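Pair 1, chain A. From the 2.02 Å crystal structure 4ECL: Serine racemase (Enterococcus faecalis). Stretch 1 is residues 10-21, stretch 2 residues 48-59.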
# COMPACT_ATOMS: atom_id res chain seq x y z
N GLU A 10 6.46 -9.46 11.66
CA GLU A 10 7.50 -10.00 12.51
C GLU A 10 8.69 -10.27 11.61
O GLU A 10 8.56 -10.96 10.59
CB GLU A 10 7.01 -11.29 13.19
CG GLU A 10 6.68 -11.14 14.66
CD GLU A 10 6.40 -12.47 15.35
OE1 GLU A 10 5.50 -12.51 16.22
OE2 GLU A 10 7.08 -13.47 15.03
N ILE A 11 9.83 -9.68 11.95
CA ILE A 11 11.03 -9.76 11.12
C ILE A 11 12.05 -10.69 11.76
O ILE A 11 12.59 -10.38 12.83
CB ILE A 11 11.66 -8.36 10.94
CG1 ILE A 11 10.66 -7.40 10.32
CG2 ILE A 11 12.90 -8.44 10.06
CD1 ILE A 11 10.14 -7.86 8.97
N ASN A 12 12.30 -11.84 11.13
CA ASN A 12 13.22 -12.82 11.70
C ASN A 12 14.67 -12.44 11.35
O ASN A 12 15.18 -12.79 10.28
CB ASN A 12 12.90 -14.23 11.22
CG ASN A 12 13.71 -15.31 11.96
OD1 ASN A 12 14.83 -15.06 12.41
ND2 ASN A 12 13.14 -16.50 12.11
N LEU A 13 15.31 -11.72 12.27
CA LEU A 13 16.66 -11.22 12.02
C LEU A 13 17.70 -12.34 11.90
O LEU A 13 18.67 -12.22 11.16
CB LEU A 13 17.07 -10.22 13.11
CG LEU A 13 16.35 -8.88 13.02
CD1 LEU A 13 16.98 -7.90 14.00
CD2 LEU A 13 16.36 -8.31 11.60
N ASN A 14 17.47 -13.44 12.61
CA ASN A 14 18.34 -14.59 12.47
C ASN A 14 18.28 -15.14 11.06
O ASN A 14 19.30 -15.48 10.49
CB ASN A 14 17.96 -15.68 13.47
CG ASN A 14 18.72 -15.54 14.77
OD1 ASN A 14 19.80 -16.11 14.93
ND2 ASN A 14 18.17 -14.77 15.70
N ASN A 15 17.08 -15.20 10.50
CA ASN A 15 16.91 -15.69 9.15
C ASN A 15 17.57 -14.76 8.13
O ASN A 15 18.14 -15.21 7.14
CB ASN A 15 15.44 -15.87 8.83
CG ASN A 15 14.93 -17.25 9.16
OD1 ASN A 15 15.67 -18.08 9.70
ND2 ASN A 15 13.67 -17.51 8.83
N LEU A 16 17.48 -13.46 8.39
CA LEU A 16 18.08 -12.45 7.52
C LEU A 16 19.60 -12.58 7.48
O LEU A 16 20.22 -12.49 6.42
CB LEU A 16 17.70 -11.04 7.98
CG LEU A 16 18.30 -9.84 7.23
CD1 LEU A 16 17.81 -9.76 5.80
CD2 LEU A 16 17.97 -8.55 7.97
N GLU A 17 20.19 -12.78 8.66
CA GLU A 17 21.62 -12.97 8.81
C GLU A 17 22.06 -14.25 8.11
O GLU A 17 23.13 -14.31 7.50
CB GLU A 17 21.97 -13.05 10.30
CG GLU A 17 23.46 -13.10 10.62
CD GLU A 17 23.70 -13.20 12.12
OE1 GLU A 17 22.73 -13.53 12.84
OE2 GLU A 17 24.83 -12.94 12.58
N HIS A 18 21.24 -15.30 8.21
CA HIS A 18 21.54 -16.54 7.50
C HIS A 18 21.57 -16.28 6.01
O HIS A 18 22.46 -16.77 5.30
CB HIS A 18 20.50 -17.62 7.81
CG HIS A 18 20.57 -18.80 6.88
ND1 HIS A 18 21.34 -19.91 7.14
CD2 HIS A 18 19.97 -19.03 5.68
CE1 HIS A 18 21.21 -20.78 6.15
NE2 HIS A 18 20.39 -20.27 5.25
N ASN A 19 20.62 -15.50 5.52
CA ASN A 19 20.58 -15.17 4.09
C ASN A 19 21.81 -14.41 3.63
O ASN A 19 22.39 -14.74 2.58
CB ASN A 19 19.30 -14.41 3.74
CG ASN A 19 18.06 -15.25 3.95
OD1 ASN A 19 18.14 -16.48 4.02
ND2 ASN A 19 16.90 -14.60 4.06
N VAL A 20 22.22 -13.41 4.40
CA VAL A 20 23.40 -12.62 4.07
C VAL A 20 24.64 -13.50 3.93
O VAL A 20 25.40 -13.38 2.96
CB VAL A 20 23.66 -11.51 5.10
CG1 VAL A 20 25.08 -11.00 5.01
CG2 VAL A 20 22.66 -10.36 4.91
N ASN A 21 24.82 -14.41 4.87
CA ASN A 21 25.92 -15.36 4.81
C ASN A 21 25.82 -16.32 3.63
O ASN A 21 26.82 -16.59 2.95
CB ASN A 21 26.05 -16.16 6.11
CG ASN A 21 26.59 -15.33 7.26
OD1 ASN A 21 27.51 -14.53 7.09
ND2 ASN A 21 26.01 -15.50 8.44
N GLU A 48 14.51 -1.11 10.59
CA GLU A 48 14.84 -2.35 11.26
C GLU A 48 15.87 -3.12 10.46
O GLU A 48 16.89 -3.53 10.99
CB GLU A 48 13.58 -3.20 11.48
CG GLU A 48 12.63 -2.64 12.55
CD GLU A 48 11.73 -1.51 12.04
OE1 GLU A 48 11.66 -1.27 10.81
OE2 GLU A 48 11.08 -0.85 12.88
N VAL A 49 15.61 -3.29 9.17
CA VAL A 49 16.45 -4.14 8.35
C VAL A 49 17.84 -3.57 8.12
O VAL A 49 18.85 -4.25 8.33
CB VAL A 49 15.77 -4.46 7.01
CG1 VAL A 49 16.78 -5.04 6.02
CG2 VAL A 49 14.63 -5.41 7.24
N THR A 50 17.91 -2.31 7.70
CA THR A 50 19.18 -1.71 7.31
C THR A 50 20.15 -1.53 8.48
O THR A 50 21.35 -1.79 8.33
CB THR A 50 18.98 -0.37 6.56
OG1 THR A 50 17.97 -0.52 5.55
CG2 THR A 50 20.26 0.05 5.88
N THR A 51 19.66 -1.11 9.64
CA THR A 51 20.55 -1.01 10.80
C THR A 51 21.15 -2.38 11.16
O THR A 51 22.34 -2.49 11.47
CB THR A 51 19.84 -0.40 12.02
OG1 THR A 51 18.69 -1.18 12.33
CG2 THR A 51 19.40 1.03 11.73
N TYR A 52 20.32 -3.42 11.08
CA TYR A 52 20.80 -4.77 11.37
C TYR A 52 21.80 -5.25 10.31
O TYR A 52 22.83 -5.86 10.63
CB TYR A 52 19.64 -5.76 11.52
CG TYR A 52 20.08 -7.13 12.02
CD1 TYR A 52 20.37 -7.33 13.36
CD2 TYR A 52 20.22 -8.21 11.14
CE1 TYR A 52 20.78 -8.57 13.82
CE2 TYR A 52 20.63 -9.45 11.60
CZ TYR A 52 20.91 -9.62 12.94
OH TYR A 52 21.32 -10.85 13.42
N LEU A 53 21.50 -4.97 9.04
CA LEU A 53 22.41 -5.34 7.95
C LEU A 53 23.78 -4.72 8.14
O LEU A 53 24.81 -5.40 7.98
CB LEU A 53 21.84 -4.94 6.60
CG LEU A 53 20.63 -5.77 6.16
CD1 LEU A 53 20.12 -5.30 4.79
CD2 LEU A 53 20.97 -7.26 6.17
N GLU A 54 23.81 -3.43 8.46
CA GLU A 54 25.08 -2.76 8.74
C GLU A 54 25.74 -3.36 9.97
O GLU A 54 26.97 -3.47 10.04
CB GLU A 54 24.88 -1.26 8.90
CG GLU A 54 26.19 -0.50 9.04
CD GLU A 54 26.03 1.00 8.78
OE1 GLU A 54 26.32 1.44 7.65
OE2 GLU A 54 25.63 1.73 9.71
N GLN A 55 24.94 -3.76 10.95
CA GLN A 55 25.50 -4.35 12.16
C GLN A 55 26.25 -5.63 11.82
O GLN A 55 27.34 -5.88 12.33
CB GLN A 55 24.41 -4.62 13.20
CG GLN A 55 24.93 -5.20 14.51
CD GLN A 55 23.81 -5.62 15.44
OE1 GLN A 55 22.87 -4.85 15.68
NE2 GLN A 55 23.88 -6.84 15.95
N ILE A 56 25.67 -6.44 10.94
CA ILE A 56 26.28 -7.72 10.62
C ILE A 56 27.34 -7.64 9.52
O ILE A 56 27.89 -8.67 9.12
CB ILE A 56 25.24 -8.81 10.31
CG1 ILE A 56 24.41 -8.45 9.09
CG2 ILE A 56 24.34 -9.01 11.52
CD1 ILE A 56 23.61 -9.62 8.56
N GLY A 57 27.63 -6.43 9.05
CA GLY A 57 28.78 -6.22 8.18
C GLY A 57 28.49 -5.91 6.72
O GLY A 57 29.42 -5.75 5.94
N VAL A 58 27.22 -5.84 6.33
CA VAL A 58 26.89 -5.36 5.00
C VAL A 58 27.35 -3.91 4.92
O VAL A 58 27.06 -3.12 5.82
CB VAL A 58 25.37 -5.44 4.72
CG1 VAL A 58 25.03 -4.76 3.39
CG2 VAL A 58 24.90 -6.89 4.75
N SER A 59 28.07 -3.56 3.86
CA SER A 59 28.65 -2.22 3.75
C SER A 59 28.28 -1.49 2.45
O SER A 59 28.99 -0.59 2.01
CB SER A 59 30.16 -2.31 3.90
OG SER A 59 30.65 -3.45 3.22

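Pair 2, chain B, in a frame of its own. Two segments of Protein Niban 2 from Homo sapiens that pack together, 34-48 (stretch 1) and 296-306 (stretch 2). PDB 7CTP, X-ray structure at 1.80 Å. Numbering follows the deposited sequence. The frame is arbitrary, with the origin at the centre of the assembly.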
# COMPACT_ATOMS: atom_id res chain seq x y z
N GLN B 34 -3.84 20.47 3.28
CA GLN B 34 -4.20 19.60 2.16
C GLN B 34 -5.68 19.24 2.16
O GLN B 34 -6.25 18.97 1.10
CB GLN B 34 -3.39 18.30 2.19
CG GLN B 34 -1.94 18.40 1.69
CD GLN B 34 -1.81 19.05 0.31
OE1 GLN B 34 -2.43 18.60 -0.66
NE2 GLN B 34 -1.01 20.11 0.23
N TYR B 35 -6.32 19.21 3.33
CA TYR B 35 -7.65 18.61 3.43
C TYR B 35 -8.64 19.33 2.52
O TYR B 35 -9.39 18.69 1.77
CB TYR B 35 -8.15 18.63 4.87
CG TYR B 35 -9.30 17.67 5.07
CD1 TYR B 35 -9.08 16.33 5.36
CD2 TYR B 35 -10.62 18.11 4.93
CE1 TYR B 35 -10.14 15.45 5.53
CE2 TYR B 35 -11.68 17.24 5.08
CZ TYR B 35 -11.43 15.92 5.39
OH TYR B 35 -12.49 15.05 5.55
N GLY B 36 -8.66 20.66 2.57
CA GLY B 36 -9.62 21.39 1.76
C GLY B 36 -9.33 21.31 0.27
O GLY B 36 -10.25 21.42 -0.55
N VAL B 37 -8.06 21.14 -0.09
CA VAL B 37 -7.71 20.97 -1.49
C VAL B 37 -8.23 19.63 -2.00
O VAL B 37 -8.83 19.53 -3.07
CB VAL B 37 -6.18 21.09 -1.68
CG1 VAL B 37 -5.79 20.76 -3.13
CG2 VAL B 37 -5.68 22.49 -1.29
N ALA B 38 -8.01 18.56 -1.22
CA ALA B 38 -8.53 17.25 -1.57
C ALA B 38 -10.05 17.27 -1.68
O ALA B 38 -10.63 16.63 -2.57
CB ALA B 38 -8.09 16.21 -0.55
N LEU B 39 -10.71 17.99 -0.76
CA LEU B 39 -12.17 18.11 -0.81
C LEU B 39 -12.61 18.83 -2.07
O LEU B 39 -13.54 18.38 -2.76
CB LEU B 39 -12.66 18.85 0.44
CG LEU B 39 -14.18 19.07 0.54
CD1 LEU B 39 -14.90 17.74 0.66
CD2 LEU B 39 -14.48 19.96 1.74
N PHE B 40 -11.96 19.95 -2.40
CA PHE B 40 -12.32 20.67 -3.61
C PHE B 40 -12.14 19.80 -4.85
O PHE B 40 -13.00 19.78 -5.75
CB PHE B 40 -11.49 21.94 -3.74
CG PHE B 40 -11.69 22.64 -5.05
CD1 PHE B 40 -12.81 23.42 -5.26
CD2 PHE B 40 -10.79 22.47 -6.09
CE1 PHE B 40 -13.02 24.05 -6.48
CE2 PHE B 40 -10.99 23.09 -7.31
CZ PHE B 40 -12.11 23.89 -7.50
N ASN B 41 -11.01 19.08 -4.94
CA ASN B 41 -10.76 18.28 -6.14
C ASN B 41 -11.80 17.18 -6.30
O ASN B 41 -12.26 16.88 -7.42
CB ASN B 41 -9.35 17.68 -6.11
CG ASN B 41 -8.27 18.73 -6.27
OD1 ASN B 41 -8.48 19.77 -6.88
ND2 ASN B 41 -7.09 18.44 -5.72
N SER B 42 -12.18 16.55 -5.19
CA SER B 42 -13.17 15.47 -5.25
C SER B 42 -14.53 16.04 -5.63
O SER B 42 -15.23 15.48 -6.49
CB SER B 42 -13.24 14.73 -3.92
OG SER B 42 -14.27 13.75 -3.92
N MET B 43 -14.91 17.16 -5.02
CA MET B 43 -16.20 17.75 -5.34
C MET B 43 -16.23 18.26 -6.77
O MET B 43 -17.27 18.17 -7.44
CB MET B 43 -16.53 18.88 -4.37
CG MET B 43 -16.86 18.36 -3.00
SD MET B 43 -17.39 19.70 -1.94
CE MET B 43 -18.98 20.11 -2.68
N ARG B 44 -15.11 18.78 -7.27
CA ARG B 44 -15.11 19.24 -8.66
C ARG B 44 -15.34 18.07 -9.61
O ARG B 44 -16.11 18.19 -10.58
CB ARG B 44 -13.80 19.95 -8.99
CG ARG B 44 -13.84 20.65 -10.35
CD ARG B 44 -12.53 21.36 -10.63
NE ARG B 44 -12.51 21.94 -11.97
CZ ARG B 44 -11.43 22.50 -12.51
NH1 ARG B 44 -10.30 22.55 -11.82
NH2 ARG B 44 -11.48 23.01 -13.73
N HIS B 45 -14.73 16.92 -9.33
CA HIS B 45 -14.93 15.73 -10.16
C HIS B 45 -16.39 15.30 -10.16
O HIS B 45 -16.96 15.01 -11.21
CB HIS B 45 -14.02 14.59 -9.69
CG HIS B 45 -12.61 14.69 -10.18
ND1 HIS B 45 -12.30 14.96 -11.50
CD2 HIS B 45 -11.43 14.56 -9.53
CE1 HIS B 45 -10.99 14.99 -11.64
NE2 HIS B 45 -10.44 14.75 -10.46
N GLU B 46 -17.00 15.25 -8.97
CA GLU B 46 -18.39 14.80 -8.88
C GLU B 46 -19.33 15.78 -9.57
O GLU B 46 -20.17 15.38 -10.39
CB GLU B 46 -18.79 14.63 -7.41
CG GLU B 46 -18.04 13.49 -6.71
CD GLU B 46 -18.27 13.47 -5.21
OE1 GLU B 46 -18.29 14.55 -4.59
OE2 GLU B 46 -18.43 12.36 -4.65
N ILE B 47 -19.17 17.07 -9.29
CA ILE B 47 -20.11 18.08 -9.78
C ILE B 47 -19.98 18.25 -11.29
O ILE B 47 -20.99 18.43 -12.00
CB ILE B 47 -19.88 19.41 -9.03
CG1 ILE B 47 -20.42 19.31 -7.60
CG2 ILE B 47 -20.53 20.57 -9.78
CD1 ILE B 47 -19.97 20.44 -6.71
N GLU B 48 -18.76 18.19 -11.81
CA GLU B 48 -18.55 18.29 -13.24
C GLU B 48 -18.71 16.95 -13.95
O GLU B 48 -18.70 16.91 -15.18
CB GLU B 48 -17.17 18.88 -13.53
CG GLU B 48 -17.05 20.36 -13.12
CD GLU B 48 -15.75 21.01 -13.57
OE1 GLU B 48 -15.72 22.26 -13.68
OE2 GLU B 48 -14.76 20.29 -13.80
N VAL B 296 -15.81 20.71 10.33
CA VAL B 296 -15.99 21.85 9.44
C VAL B 296 -16.16 21.45 7.98
O VAL B 296 -16.43 22.33 7.14
CB VAL B 296 -14.83 22.86 9.54
CG1 VAL B 296 -14.71 23.36 10.98
CG2 VAL B 296 -13.53 22.24 9.06
N GLN B 297 -16.05 20.16 7.64
CA GLN B 297 -16.17 19.76 6.24
C GLN B 297 -17.50 20.17 5.61
O GLN B 297 -17.49 20.65 4.46
CB GLN B 297 -15.96 18.25 6.09
CG GLN B 297 -15.95 17.79 4.62
CD GLN B 297 -15.68 16.30 4.45
OE1 GLN B 297 -14.94 15.70 5.24
NE2 GLN B 297 -16.26 15.71 3.42
N PRO B 298 -18.65 20.04 6.28
CA PRO B 298 -19.90 20.50 5.64
C PRO B 298 -19.87 21.98 5.28
O PRO B 298 -20.29 22.35 4.18
CB PRO B 298 -20.98 20.17 6.68
CG PRO B 298 -20.40 19.06 7.49
CD PRO B 298 -18.93 19.38 7.57
N ALA B 299 -19.36 22.83 6.18
CA ALA B 299 -19.24 24.25 5.87
C ALA B 299 -18.37 24.47 4.63
O ALA B 299 -18.69 25.29 3.76
CB ALA B 299 -18.68 25.01 7.07
N MET B 300 -17.26 23.72 4.54
CA MET B 300 -16.39 23.83 3.37
C MET B 300 -17.10 23.38 2.10
O MET B 300 -16.95 24.01 1.05
CB MET B 300 -15.13 22.99 3.57
CG MET B 300 -14.18 23.57 4.58
SD MET B 300 -12.70 22.55 4.60
CE MET B 300 -11.85 23.28 5.97
N GLN B 301 -17.88 22.30 2.18
CA GLN B 301 -18.63 21.83 1.02
C GLN B 301 -19.57 22.91 0.49
O GLN B 301 -19.69 23.10 -0.72
CB GLN B 301 -19.41 20.56 1.37
CG GLN B 301 -18.50 19.37 1.69
CD GLN B 301 -19.25 18.17 2.23
OE1 GLN B 301 -18.64 17.20 2.66
NE2 GLN B 301 -20.58 18.24 2.21
N ALA B 302 -20.22 23.65 1.40
CA ALA B 302 -21.15 24.68 0.97
C ALA B 302 -20.43 25.78 0.21
O ALA B 302 -20.93 26.27 -0.82
CB ALA B 302 -21.89 25.25 2.17
N VAL B 303 -19.25 26.19 0.68
CA VAL B 303 -18.49 27.23 -0.01
C VAL B 303 -18.02 26.73 -1.37
O VAL B 303 -18.11 27.45 -2.38
CB VAL B 303 -17.32 27.72 0.86
CG1 VAL B 303 -16.44 28.67 0.07
CG2 VAL B 303 -17.85 28.39 2.15
N ILE B 304 -17.50 25.50 -1.42
CA ILE B 304 -17.03 24.93 -2.69
C ILE B 304 -18.16 24.85 -3.71
O ILE B 304 -17.99 25.19 -4.89
CB ILE B 304 -16.40 23.55 -2.46
CG1 ILE B 304 -15.05 23.68 -1.74
CG2 ILE B 304 -16.26 22.79 -3.79
CD1 ILE B 304 -14.59 22.39 -1.05
N ARG B 305 -19.33 24.37 -3.27
CA ARG B 305 -20.45 24.20 -4.19
C ARG B 305 -20.94 25.55 -4.71
O ARG B 305 -21.22 25.69 -5.90
CB ARG B 305 -21.59 23.45 -3.49
CG ARG B 305 -22.48 22.65 -4.42
CD ARG B 305 -23.62 21.98 -3.64
NE ARG B 305 -23.15 21.04 -2.62
CZ ARG B 305 -22.73 19.80 -2.88
NH1 ARG B 305 -22.35 19.01 -1.88
NH2 ARG B 305 -22.69 19.35 -4.13
N THR B 306 -21.01 26.54 -3.82
CA THR B 306 -21.49 27.87 -4.21
C THR B 306 -20.48 28.59 -5.10
O THR B 306 -20.85 29.21 -6.11
CB THR B 306 -21.77 28.70 -2.96
OG1 THR B 306 -22.77 28.04 -2.17
CG2 THR B 306 -22.27 30.09 -3.34

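The two pairs differ most sharply where A:Leu13 and A:Tyr52 of pair 1 coincide with B:Gly36 and B:Met300 of pair 2. In pair 1 a large aromatic ring lies against a leucine: A:Leu13 CD1 sits over one face of the A:Tyr52 ring, 3.9 Å from its centroid and 3.5 Å from A:Tyr52 CD1, in a CH-pi contact. In pair 2 the leucine is replaced by glycine and the ring by a slender, unbranched thioether, and B:Gly36 CA lies 4.3 Å from B:Met300 SD. An ideal CB on B:Gly36 would lie 3.9 Å from B:Met300 SD, an ordinary contact distance, so this sulfur alone does not account for the glycine.

These different solutions rest on nearly the same backbone. Fourteen central residues superpose with an RMSD of 0.4 Å; the helices cross at -52° in pair 1 and -50° in pair 2, with axes 10.7 and 10.3 Å apart at closest approach. The buried areas are also similar, 493 and 552 Å².

Two matched positions keep both residue type and place. A:Leu16 and B:Leu39 share the t, p rotamer, and their side-chain centres fall 1.0 Å apart. A:Leu16 touches A:Val49, A:Tyr52 and A:Leu53, closest at A:Leu16 CD2 to A:Leu53 CD2, 3.7 Å; B:Leu39 sits as a knob among the matching B:Gln297, B:Met300 and B:Gln301 and also B:Ile304, with B:Leu39 CD2 3.6 Å from B:Met300 CB. A:Ile56 and B:Ile304 have centres 0.8 Å apart despite different chi1 wells, p and m. The former approaches A:Val20 through its CD1, 3.8 Å from A:Val20 CG2; the latter meets B:Met43, which matches A:Val20, with CG2 3.8 Å from B:Met43 SD.

Polar links occupy different places. The A:Tyr52 hydroxyl gives a weak hydrogen bond to A:Glu17, OH to OE1 3.1 Å. The position of A:Glu17 is filled in pair 2 by B:Phe40, whose CD1 packs 3.8 Å from B:Ile304 CG2. There the cross-helix bond lies nearer the start of both stretches and is shorter: B:Tyr35 OH donates to B:Gln297 OE1 at 2.6 Å. B:Tyr35 matches A:Asn12, which instead caps its own helix by accepting from A:Asn15 N at OD1, 3.0 Å away. B:Gln297 matches the apolar A:Val49.

The second stretches part at A:Gly57 and B:Arg305. The glycine, with positive phi, ends its helix in a Schellman motif; the arginine continues its helix, and the end of its side chain comes nearer the first helix, where B:Met43 CE lies over one face of the guanidinium, 3.6 Å from B:Arg305 NH1.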